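PDB 6U1P: Low molecular weight phosphotyrosine protein phosphatase from Vibrio cholerae, which probably hydrolyses phosphotyrosine in proteins, as a low molecular weight protein tyrosine phosphatase of the regulatory system that controls exopolysaccharide synthesis and biofilm formation. Local coordinates for residues 6-12 with 83-89; 16-21 with 51-56; 23-29 with 65-70; 75-80 with 97-102. All coordinates share one frame. Numbering follows the deposited sequence.

Contact 1. Residues 6-12 with 83-89; sequences LSVLVVC and HDFIYAM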
# COMPACT_ATOMS: atom_id res chain seq x y z
N LEU B 6 -20.23 -13.85 -24.79
CA LEU B 6 -20.73 -13.16 -23.60
C LEU B 6 -19.78 -12.05 -23.19
O LEU B 6 -18.56 -12.13 -23.38
CB LEU B 6 -20.92 -14.15 -22.45
CG LEU B 6 -21.82 -13.73 -21.29
CD1 LEU B 6 -23.28 -14.04 -21.58
CD2 LEU B 6 -21.37 -14.40 -20.00
N SER B 7 -20.35 -11.00 -22.59
CA SER B 7 -19.59 -9.82 -22.18
C SER B 7 -19.82 -9.58 -20.69
O SER B 7 -20.97 -9.48 -20.24
CB SER B 7 -20.00 -8.60 -23.00
OG SER B 7 -19.17 -7.49 -22.71
N VAL B 8 -18.73 -9.51 -19.94
CA VAL B 8 -18.77 -9.35 -18.49
C VAL B 8 -17.93 -8.14 -18.12
O VAL B 8 -16.79 -8.00 -18.59
CB VAL B 8 -18.25 -10.63 -17.78
CG1 VAL B 8 -17.87 -10.35 -16.34
CG2 VAL B 8 -19.29 -11.72 -17.85
N LEU B 9 -18.47 -7.27 -17.28
CA LEU B 9 -17.73 -6.13 -16.77
C LEU B 9 -17.62 -6.24 -15.25
O LEU B 9 -18.59 -6.60 -14.58
CB LEU B 9 -18.41 -4.84 -17.19
CG LEU B 9 -17.86 -3.56 -16.60
CD1 LEU B 9 -16.46 -3.29 -17.11
CD2 LEU B 9 -18.82 -2.41 -16.91
N VAL B 10 -16.43 -5.95 -14.70
CA VAL B 10 -16.18 -5.95 -13.26
C VAL B 10 -15.76 -4.54 -12.83
O VAL B 10 -14.96 -3.89 -13.51
CB VAL B 10 -15.10 -6.98 -12.84
CG1 VAL B 10 -15.62 -8.40 -12.94
CG2 VAL B 10 -13.88 -6.86 -13.72
N VAL B 11 -16.29 -4.08 -11.70
CA VAL B 11 -16.21 -2.67 -11.33
C VAL B 11 -15.85 -2.55 -9.86
O VAL B 11 -16.49 -3.16 -9.00
CB VAL B 11 -17.55 -1.95 -11.59
CG1 VAL B 11 -17.50 -0.51 -11.06
CG2 VAL B 11 -17.91 -1.98 -13.05
N CYS B 12 -14.81 -1.77 -9.57
CA CYS B 12 -14.54 -1.32 -8.21
C CYS B 12 -14.54 0.21 -8.20
O CYS B 12 -15.05 0.80 -9.14
CB CYS B 12 -13.29 -2.03 -7.70
SG CYS B 12 -11.73 -1.60 -8.57
N HIS B 83 -22.80 -4.78 -22.14
CA HIS B 83 -22.34 -5.90 -21.32
C HIS B 83 -23.52 -6.74 -20.83
O HIS B 83 -24.60 -6.23 -20.52
CB HIS B 83 -21.56 -5.39 -20.11
CG HIS B 83 -20.21 -4.82 -20.46
ND1 HIS B 83 -19.22 -5.58 -21.04
CD2 HIS B 83 -19.70 -3.58 -20.30
CE1 HIS B 83 -18.14 -4.83 -21.21
NE2 HIS B 83 -18.41 -3.61 -20.77
N ASP B 84 -23.28 -8.05 -20.74
CA ASP B 84 -24.34 -8.96 -20.33
C ASP B 84 -24.49 -9.01 -18.81
O ASP B 84 -25.62 -8.95 -18.31
CB ASP B 84 -24.07 -10.34 -20.90
CG ASP B 84 -23.80 -10.29 -22.38
OD1 ASP B 84 -22.83 -10.94 -22.81
OD2 ASP B 84 -24.55 -9.60 -23.12
N PHE B 85 -23.38 -9.11 -18.06
CA PHE B 85 -23.46 -8.94 -16.62
C PHE B 85 -22.31 -8.09 -16.11
O PHE B 85 -21.22 -8.06 -16.68
CB PHE B 85 -23.45 -10.26 -15.82
CG PHE B 85 -24.11 -11.41 -16.51
CD1 PHE B 85 -25.48 -11.40 -16.74
CD2 PHE B 85 -23.38 -12.51 -16.88
CE1 PHE B 85 -26.09 -12.47 -17.36
CE2 PHE B 85 -23.99 -13.59 -17.50
CZ PHE B 85 -25.35 -13.56 -17.74
N ILE B 86 -22.58 -7.43 -15.00
CA ILE B 86 -21.70 -6.41 -14.44
C ILE B 86 -21.62 -6.66 -12.95
O ILE B 86 -22.65 -6.70 -12.27
CB ILE B 86 -22.23 -4.99 -14.74
CG1 ILE B 86 -22.23 -4.76 -16.26
CG2 ILE B 86 -21.40 -3.95 -13.99
CD1 ILE B 86 -23.37 -3.90 -16.75
N TYR B 87 -20.40 -6.89 -12.44
CA TYR B 87 -20.19 -7.29 -11.05
C TYR B 87 -19.49 -6.19 -10.26
O TYR B 87 -18.45 -5.67 -10.69
CB TYR B 87 -19.39 -8.59 -10.97
CG TYR B 87 -20.07 -9.77 -11.61
CD1 TYR B 87 -19.86 -10.08 -12.96
CD2 TYR B 87 -20.93 -10.59 -10.88
CE1 TYR B 87 -20.49 -11.17 -13.55
CE2 TYR B 87 -21.55 -11.68 -11.45
CZ TYR B 87 -21.33 -11.96 -12.79
OH TYR B 87 -21.95 -13.03 -13.37
N ALA B 88 -20.05 -5.89 -9.09
CA ALA B 88 -19.53 -4.90 -8.15
C ALA B 88 -18.75 -5.58 -7.03
O ALA B 88 -19.17 -6.62 -6.52
CB ALA B 88 -20.69 -4.09 -7.56
N MET B 89 -17.62 -4.96 -6.65
CA MET B 89 -16.73 -5.52 -5.62
C MET B 89 -17.25 -5.34 -4.21
O MET B 89 -17.00 -6.19 -3.34
CB MET B 89 -15.34 -4.88 -5.74
CG MET B 89 -14.57 -5.32 -6.95
SD MET B 89 -14.15 -7.08 -6.93
CE MET B 89 -14.65 -7.50 -8.60
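Strands 6-12 and 85-88 run parallel, their axes 4.6 Å apart at closest approach and inclined by 20°, as the two inner strands of the four-stranded parallel sheet of the low molecular weight phosphatase fold. The ladder zigzags: Leu-9 N donates to Phe-85 O (2.9 Å), Tyr-87 N to Leu-9 O (2.8 Å), Val-11 N to Tyr-87 O (2.9 Å) and Met-89 N to Val-11 O (3.2 Å). At its start Ser-7 O accepts from both Asp-84 N (2.8 Å) and Phe-85 N (3.3 Å). Val-8, Val-10, Phe-85 and Tyr-87 share one face, where the second subunit packs its Trp-152 on Val-8. Leu-9, Val-11, Ile-86 and Ala-88 share the other, where helix 91-100 packs on Val-11, Ile-86 and Ala-88. Leu-9 CB sits 3.6 Å from the His-83 ring centroid, a CH-pi contact. The strand ends at Cys-12, the predicted nucleophile, whose CB meets Met-89 CG at 3.6 Å. At the opposite end Asp-84 OD1 takes a very short hydrogen bond, 2.5 Å, from Ser-7 N.

Contact 2. Residues 16-21 with 51-56; sequences LCRSPM and MPDDKA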
# COMPACT_ATOMS: atom_id res chain seq x y z
N LEU B 16 -8.27 0.37 -9.99
CA LEU B 16 -6.84 0.28 -9.75
C LEU B 16 -6.38 -1.05 -9.17
O LEU B 16 -5.22 -1.43 -9.40
CB LEU B 16 -6.38 1.40 -8.80
CG LEU B 16 -6.64 2.85 -9.25
CD1 LEU B 16 -6.04 3.90 -8.29
CD2 LEU B 16 -6.11 3.04 -10.68
N CYS B 17 -7.22 -1.74 -8.40
CA CYS B 17 -6.77 -2.93 -7.68
C CYS B 17 -7.73 -4.11 -7.90
O CYS B 17 -7.42 -5.04 -8.67
CB CYS B 17 -6.62 -2.63 -6.18
SG CYS B 17 -5.42 -1.28 -5.77
N ARG B 18 -8.88 -4.05 -7.22
CA ARG B 18 -9.82 -5.16 -7.16
C ARG B 18 -10.35 -5.54 -8.54
O ARG B 18 -10.26 -6.71 -8.95
CB ARG B 18 -10.97 -4.80 -6.20
CG ARG B 18 -10.60 -4.91 -4.72
CD ARG B 18 -11.75 -4.46 -3.81
NE ARG B 18 -12.03 -3.04 -3.99
CZ ARG B 18 -13.03 -2.38 -3.42
NH1 ARG B 18 -13.87 -3.01 -2.60
NH2 ARG B 18 -13.17 -1.08 -3.67
N SER B 19 -10.97 -4.59 -9.26
CA SER B 19 -11.59 -5.01 -10.51
C SER B 19 -10.54 -5.44 -11.55
O SER B 19 -10.79 -6.43 -12.26
CB SER B 19 -12.55 -3.94 -11.07
OG SER B 19 -11.96 -2.66 -11.26
N PRO B 20 -9.37 -4.79 -11.67
CA PRO B 20 -8.35 -5.32 -12.60
C PRO B 20 -7.86 -6.70 -12.20
O PRO B 20 -7.61 -7.55 -13.08
CB PRO B 20 -7.21 -4.29 -12.53
CG PRO B 20 -7.78 -3.10 -11.90
CD PRO B 20 -8.90 -3.55 -11.02
N MET B 21 -7.74 -6.96 -10.90
CA MET B 21 -7.41 -8.31 -10.45
C MET B 21 -8.45 -9.32 -10.92
O MET B 21 -8.10 -10.40 -11.42
CB MET B 21 -7.29 -8.33 -8.94
CG MET B 21 -5.93 -7.78 -8.46
SD MET B 21 -5.75 -7.92 -6.67
CE MET B 21 -6.07 -6.26 -6.15
N MET B 51 -2.59 3.10 -15.59
CA MET B 51 -2.38 1.68 -15.37
C MET B 51 -2.81 1.30 -13.96
O MET B 51 -2.80 2.14 -13.06
CB MET B 51 -0.90 1.30 -15.53
CG MET B 51 -0.37 1.25 -16.95
SD MET B 51 -1.16 -0.05 -17.91
CE MET B 51 -2.14 0.96 -19.02
N PRO B 52 -3.16 0.04 -13.74
CA PRO B 52 -3.53 -0.42 -12.39
C PRO B 52 -2.34 -0.37 -11.43
O PRO B 52 -1.20 -0.16 -11.82
CB PRO B 52 -3.98 -1.86 -12.62
CG PRO B 52 -4.39 -1.91 -14.05
CD PRO B 52 -3.45 -0.97 -14.77
N ASP B 53 -2.65 -0.56 -10.15
CA ASP B 53 -1.65 -0.46 -9.09
C ASP B 53 -0.61 -1.57 -9.22
O ASP B 53 -0.96 -2.74 -9.37
CB ASP B 53 -2.31 -0.55 -7.71
CG ASP B 53 -1.37 -0.17 -6.56
OD1 ASP B 53 -0.21 -0.64 -6.49
OD2 ASP B 53 -1.81 0.61 -5.69
N ASP B 54 0.67 -1.19 -9.09
CA ASP B 54 1.76 -2.16 -9.14
C ASP B 54 1.60 -3.25 -8.09
O ASP B 54 1.96 -4.41 -8.34
CB ASP B 54 3.11 -1.45 -8.95
CG ASP B 54 3.61 -0.83 -10.24
OD1 ASP B 54 2.90 -0.97 -11.27
OD2 ASP B 54 4.69 -0.21 -10.22
N LYS B 55 1.08 -2.92 -6.91
CA LYS B 55 0.98 -3.95 -5.88
C LYS B 55 -0.14 -4.94 -6.19
O LYS B 55 -0.04 -6.12 -5.84
CB LYS B 55 0.73 -3.32 -4.52
CG LYS B 55 1.67 -2.21 -4.14
CD LYS B 55 1.01 -1.38 -3.06
CE LYS B 55 1.15 -2.06 -1.70
NZ LYS B 55 2.42 -1.67 -0.99
N ALA B 56 -1.18 -4.50 -6.90
CA ALA B 56 -2.15 -5.45 -7.41
C ALA B 56 -1.49 -6.40 -8.40
O ALA B 56 -1.74 -7.61 -8.38
CB ALA B 56 -3.34 -4.73 -8.06
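Leu-16 lies within the phosphate-binding loop of the phosphatase, the CX5R signature running from Cys-12 to Arg-18, and its carbonyl ties that loop to the segment leading into helix 54-62. Leu-16 O accepts a nearly straight hydrogen bond from Asp-53 N at 2.8 Å and also touches Pro-52 CB at 3.5 Å. Cys-17, the N-cap of helix 18-32, follows: its SG lies 3.7 Å from Asp-53 CB and its CA 3.9 Å from Ala-56 CB. Arg-18, a predicted active-site residue, points its CA-to-CB bond away from 51-56; its guanidinium instead forms a salt bridge with Asp-90 and hydrogen-bonds a bound glycerol. In the first turn of the helix, Pro-20 CB rests 4.0 Å from Pro-52 CG. Met-21 reaches across with its methyl end, CE, 3.7 Å from Ala-56 CB, so this small residue is met by both Cys-17 and Met-21. Asp-53 in turn caps helix 54-62, its OD1 accepting from Lys-55 N at 2.7 Å.

Contact 3. Residues 23-29 with 65-70; sequences EIILRDK and YHPMVN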
# COMPACT_ATOMS: atom_id res chain seq x y z
N GLU B 23 -10.51 -9.08 -13.47
CA GLU B 23 -10.46 -9.21 -14.93
C GLU B 23 -9.38 -10.21 -15.34
O GLU B 23 -9.64 -11.14 -16.13
CB GLU B 23 -10.16 -7.85 -15.58
CG GLU B 23 -9.94 -7.92 -17.10
CD GLU B 23 -9.63 -6.56 -17.74
OE1 GLU B 23 -9.60 -5.55 -17.02
OE2 GLU B 23 -9.40 -6.52 -18.97
N ILE B 24 -8.18 -10.06 -14.79
CA ILE B 24 -7.07 -10.92 -15.15
C ILE B 24 -7.35 -12.34 -14.74
O ILE B 24 -7.12 -13.29 -15.51
CB ILE B 24 -5.79 -10.37 -14.50
CG1 ILE B 24 -5.36 -9.08 -15.21
CG2 ILE B 24 -4.67 -11.41 -14.54
CD1 ILE B 24 -4.69 -8.09 -14.26
N ILE B 25 -7.89 -12.52 -13.53
CA ILE B 25 -8.17 -13.87 -13.03
C ILE B 25 -9.31 -14.51 -13.81
O ILE B 25 -9.21 -15.67 -14.22
CB ILE B 25 -8.45 -13.83 -11.52
CG1 ILE B 25 -7.17 -13.36 -10.79
CG2 ILE B 25 -8.89 -15.21 -11.02
CD1 ILE B 25 -7.32 -13.12 -9.29
N LEU B 26 -10.39 -13.76 -14.06
CA LEU B 26 -11.48 -14.30 -14.86
C LEU B 26 -11.00 -14.69 -16.25
O LEU B 26 -11.26 -15.80 -16.72
CB LEU B 26 -12.63 -13.28 -14.97
CG LEU B 26 -13.51 -13.26 -13.73
CD1 LEU B 26 -14.46 -12.08 -13.77
CD2 LEU B 26 -14.28 -14.57 -13.63
N ARG B 27 -10.27 -13.79 -16.91
CA ARG B 27 -9.80 -14.07 -18.27
C ARG B 27 -9.04 -15.40 -18.32
O ARG B 27 -9.29 -16.22 -19.21
CB ARG B 27 -8.90 -12.93 -18.75
CG ARG B 27 -8.26 -13.21 -20.11
CD ARG B 27 -7.57 -11.96 -20.67
NE ARG B 27 -8.56 -10.91 -20.90
CZ ARG B 27 -8.53 -9.71 -20.32
NH1 ARG B 27 -7.55 -9.39 -19.47
NH2 ARG B 27 -9.50 -8.84 -20.58
N ASP B 28 -8.17 -15.63 -17.35
CA ASP B 28 -7.38 -16.86 -17.30
C ASP B 28 -8.27 -18.08 -17.13
O ASP B 28 -8.13 -19.09 -17.84
CB ASP B 28 -6.38 -16.74 -16.15
CG ASP B 28 -5.57 -18.00 -15.95
OD1 ASP B 28 -6.13 -19.01 -15.48
OD2 ASP B 28 -4.37 -17.95 -16.24
N LYS B 29 -9.21 -18.02 -16.18
CA LYS B 29 -10.05 -19.19 -15.94
C LYS B 29 -10.97 -19.42 -17.12
O LYS B 29 -11.29 -20.58 -17.45
CB LYS B 29 -10.82 -19.03 -14.64
CG LYS B 29 -9.89 -18.83 -13.44
CD LYS B 29 -10.45 -19.42 -12.18
CE LYS B 29 -9.36 -19.67 -11.17
NZ LYS B 29 -8.10 -20.16 -11.83
N TYR B 65 -0.57 -15.75 -12.03
CA TYR B 65 -1.24 -15.06 -13.13
C TYR B 65 -0.30 -14.11 -13.86
O TYR B 65 0.57 -13.48 -13.26
CB TYR B 65 -2.45 -14.28 -12.64
CG TYR B 65 -3.51 -15.16 -12.09
CD1 TYR B 65 -4.49 -15.71 -12.91
CD2 TYR B 65 -3.53 -15.47 -10.75
CE1 TYR B 65 -5.46 -16.54 -12.40
CE2 TYR B 65 -4.50 -16.30 -10.23
CZ TYR B 65 -5.46 -16.82 -11.06
OH TYR B 65 -6.42 -17.64 -10.54
N HIS B 66 -0.50 -14.00 -15.17
CA HIS B 66 0.27 -13.07 -15.97
C HIS B 66 -0.51 -11.78 -16.13
O HIS B 66 -1.51 -11.76 -16.87
CB HIS B 66 0.59 -13.67 -17.34
CG HIS B 66 1.40 -12.76 -18.20
ND1 HIS B 66 2.71 -12.43 -17.91
CD2 HIS B 66 1.08 -12.08 -19.33
CE1 HIS B 66 3.16 -11.60 -18.83
NE2 HIS B 66 2.20 -11.37 -19.70
N PRO B 67 -0.12 -10.70 -15.48
CA PRO B 67 -0.93 -9.46 -15.54
C PRO B 67 -0.65 -8.66 -16.81
O PRO B 67 0.08 -7.66 -16.84
CB PRO B 67 -0.48 -8.71 -14.29
CG PRO B 67 0.95 -9.13 -14.08
CD PRO B 67 1.12 -10.51 -14.72
N MET B 68 -1.30 -9.04 -17.92
CA MET B 68 -1.30 -8.18 -19.10
C MET B 68 -2.59 -7.38 -19.04
O MET B 68 -3.66 -7.96 -19.00
CB MET B 68 -1.21 -8.97 -20.40
CG MET B 68 -1.63 -8.18 -21.58
SD MET B 68 -1.01 -8.87 -23.11
CE MET B 68 -1.94 -10.38 -23.21
N VAL B 69 -2.48 -6.06 -18.97
CA VAL B 69 -3.51 -5.23 -18.35
C VAL B 69 -4.00 -4.16 -19.30
O VAL B 69 -3.21 -3.52 -20.02
CB VAL B 69 -3.04 -4.58 -17.03
CG1 VAL B 69 -3.16 -5.57 -15.93
CG2 VAL B 69 -1.60 -4.07 -17.14
N ASN B 70 -5.30 -3.96 -19.30
CA ASN B 70 -5.87 -2.83 -20.00
C ASN B 70 -5.70 -1.53 -19.22
O ASN B 70 -5.53 -1.54 -18.00
CB ASN B 70 -7.34 -3.11 -20.27
CG ASN B 70 -7.50 -4.11 -21.40
OD1 ASN B 70 -7.16 -3.81 -22.54
ND2 ASN B 70 -7.96 -5.32 -21.08
O HOH W 1 -2.87 -15.24 -16.34
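Away from the catalytic pocket, the outer flank of helix 18-32 is wrapped by the loop 65-70, and the join lies beside the dimer interface. Ile-24 makes the middle of the contact. Its CD1 lies 3.4 Å from Val-69 CG1 and 4.3 Å from Pro-67 CB, while its CG2 meets Tyr-65 CB at 4.1 Å, so the loop bends around this one side chain. Pro-67 is the centre of an inverse gamma turn, with Met-68 N hydrogen-bonded to His-66 O at 2.9 Å, and this tight bend lets the loop curve past the helix. In the alpha/beta fold of the family, helix 18-32 packs on the parallel sheet, with Leu-26 turned from the loop and resting on Val-39 of strand 37-43. The Tyr-65 ring lies obliquely across the helix: Ile-25 CG1 sits over its face, 3.8 Å from the ring centroid, a CH-pi contact. The Tyr-65 hydroxyl hydrogen-bonds to Glu-142 of the second subunit and receives only a weak hydrogen bond from Lys-29 NZ, at 3.3 Å from OH. Glu-23 forms a salt bridge with Arg-27 and hydrogen-bonds to Ser-41 of strand 37-43; its OE2 also accepts from Asn-70 ND2 at 2.8 Å. A water bridges Asp-28 OD2 (3.1 Å) and His-66 N (2.9 Å), while Asp-28 also pairs with Arg-31.

Contact 4. Residues 75-80 with 97-102; sequences VTQQDF and LLDICP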
# COMPACT_ATOMS: atom_id res chain seq x y z
N VAL B 75 -16.57 3.56 -15.82
CA VAL B 75 -17.79 3.01 -16.41
C VAL B 75 -18.52 4.10 -17.20
O VAL B 75 -18.45 5.30 -16.88
CB VAL B 75 -18.70 2.42 -15.32
CG1 VAL B 75 -19.23 3.51 -14.40
CG2 VAL B 75 -19.86 1.67 -15.96
N THR B 76 -19.17 3.68 -18.29
CA THR B 76 -19.93 4.54 -19.18
C THR B 76 -21.37 4.04 -19.29
O THR B 76 -21.73 2.98 -18.77
CB THR B 76 -19.30 4.57 -20.58
OG1 THR B 76 -19.59 3.33 -21.24
CG2 THR B 76 -17.79 4.74 -20.47
N GLN B 77 -22.21 4.83 -19.98
CA GLN B 77 -23.59 4.42 -20.17
C GLN B 77 -23.69 3.23 -21.12
O GLN B 77 -24.49 2.31 -20.90
CB GLN B 77 -24.42 5.60 -20.68
CG GLN B 77 -24.92 6.52 -19.58
CD GLN B 77 -25.75 5.77 -18.55
OE1 GLN B 77 -26.60 4.95 -18.91
NE2 GLN B 77 -25.50 6.04 -17.27
N GLN B 78 -22.86 3.22 -22.17
CA GLN B 78 -22.84 2.10 -23.11
C GLN B 78 -22.48 0.78 -22.43
O GLN B 78 -22.87 -0.29 -22.91
CB GLN B 78 -21.86 2.38 -24.25
CG GLN B 78 -22.15 1.58 -25.51
CD GLN B 78 -23.47 1.97 -26.15
OE1 GLN B 78 -24.07 2.97 -25.79
NE2 GLN B 78 -23.91 1.17 -27.11
N ASP B 79 -21.73 0.84 -21.32
CA ASP B 79 -21.38 -0.38 -20.60
C ASP B 79 -22.63 -1.11 -20.10
O ASP B 79 -22.67 -2.35 -20.12
CB ASP B 79 -20.44 -0.05 -19.43
CG ASP B 79 -19.02 0.29 -19.88
OD1 ASP B 79 -18.53 -0.29 -20.88
OD2 ASP B 79 -18.39 1.16 -19.24
N PHE B 80 -23.64 -0.37 -19.64
CA PHE B 80 -24.87 -1.00 -19.17
C PHE B 80 -25.65 -1.68 -20.29
O PHE B 80 -26.40 -2.63 -20.04
CB PHE B 80 -25.77 0.02 -18.48
CG PHE B 80 -25.13 0.69 -17.29
CD1 PHE B 80 -24.75 -0.06 -16.18
CD2 PHE B 80 -24.91 2.06 -17.27
CE1 PHE B 80 -24.16 0.54 -15.09
CE2 PHE B 80 -24.32 2.67 -16.18
CZ PHE B 80 -23.94 1.91 -15.09
N LEU B 97 -23.46 2.11 -9.15
CA LEU B 97 -23.88 1.67 -10.48
C LEU B 97 -25.40 1.69 -10.59
O LEU B 97 -25.95 2.17 -11.59
CB LEU B 97 -23.33 0.28 -10.79
CG LEU B 97 -21.81 0.15 -10.99
CD1 LEU B 97 -21.42 -1.32 -11.16
CD2 LEU B 97 -21.32 0.98 -12.17
N LEU B 98 -26.09 1.16 -9.58
CA LEU B 98 -27.56 1.22 -9.57
C LEU B 98 -28.04 2.67 -9.64
O LEU B 98 -29.04 2.97 -10.30
CB LEU B 98 -28.11 0.55 -8.31
CG LEU B 98 -28.09 -0.97 -8.16
CD1 LEU B 98 -28.22 -1.34 -6.68
CD2 LEU B 98 -29.20 -1.63 -8.99
N ASP B 99 -27.30 3.57 -8.99
CA ASP B 99 -27.63 4.99 -8.99
C ASP B 99 -27.73 5.54 -10.40
O ASP B 99 -28.54 6.45 -10.66
CB ASP B 99 -26.55 5.73 -8.19
CG ASP B 99 -26.90 7.17 -7.92
OD1 ASP B 99 -26.64 8.02 -8.79
OD2 ASP B 99 -27.44 7.46 -6.82
N ILE B 100 -26.95 5.00 -11.34
CA ILE B 100 -26.82 5.54 -12.68
C ILE B 100 -27.20 4.51 -13.75
O ILE B 100 -27.00 4.76 -14.94
CB ILE B 100 -25.40 6.07 -12.93
CG1 ILE B 100 -24.37 4.95 -12.74
CG2 ILE B 100 -25.11 7.26 -12.02
CD1 ILE B 100 -22.97 5.32 -13.19
N CYS B 101 -27.72 3.35 -13.35
CA CYS B 101 -28.08 2.32 -14.31
C CYS B 101 -29.53 2.48 -14.75
O CYS B 101 -30.44 2.41 -13.91
CB CYS B 101 -27.88 0.94 -13.73
SG CYS B 101 -28.20 -0.37 -14.91
N PRO B 102 -29.80 2.65 -16.05
CA PRO B 102 -31.18 2.69 -16.51
C PRO B 102 -31.90 1.38 -16.22
O PRO B 102 -31.30 0.30 -16.26
CB PRO B 102 -31.04 2.95 -18.02
CG PRO B 102 -29.67 2.58 -18.36
CD PRO B 102 -28.85 2.89 -17.14
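Phe-80 is the bump here, a flat ring set into a hollow formed by Leu-97, Ile-100, Cys-101 and Pro-102 where helix 91-100 gives way to the following loop. Cys-101 lies against one ring face, its CA 4.1 Å from the Phe-80 centroid and nearly on the ring normal; its SG, 4.2 Å from that centroid, makes an oblique sulfur-aromatic contact. Leu-97 CD2 approaches the ring edge at 4.0 Å from Phe-80 CZ, Ile-100 CG1 comes within 3.9 Å of the same CZ, and Pro-102 CD sits 4.0 Å from Phe-80 CD2. Val-75 adds a smaller knob: its CG1 meets Leu-97 CD2 at 4.0 Å and Ile-100 CD1 at 4.3 Å. On the exposed side Gln-77 curls over, NE2 donating to Ile-100 O at 3.1 Å. Thr-76 and Asp-79 form a capping box, Thr-76 N to Asp-79 OD2 at 2.8 Å. Phe-80 and Leu-97 both touch Ile-86 of strand 85-88, so the two helices lie side by side on one face of the parallel sheet, as in an alpha/beta fold.

In the fold
Contacts 1 and 2 are largely buried, whereas contacts 3 and 4 reach the surface. Contact 1 is the sheet core, held by a backbone ladder; the others rely mainly on side chains, with one backbone bond in contact 2. Contacts 2 and 3 share helix 18-32, the first at its start beside the active site, the second farther along, where charged groups and a water appear. Cys-12 of contact 1 and Ser-19 of contact 2 meet, SG to OG at 2.9 Å. Leu-97 of contact 4 packs on Val-11 and Ile-86 of contact 1, whose other face meets the second subunit; contacts 2 and 3 touch that subunit too, contact 4 does not.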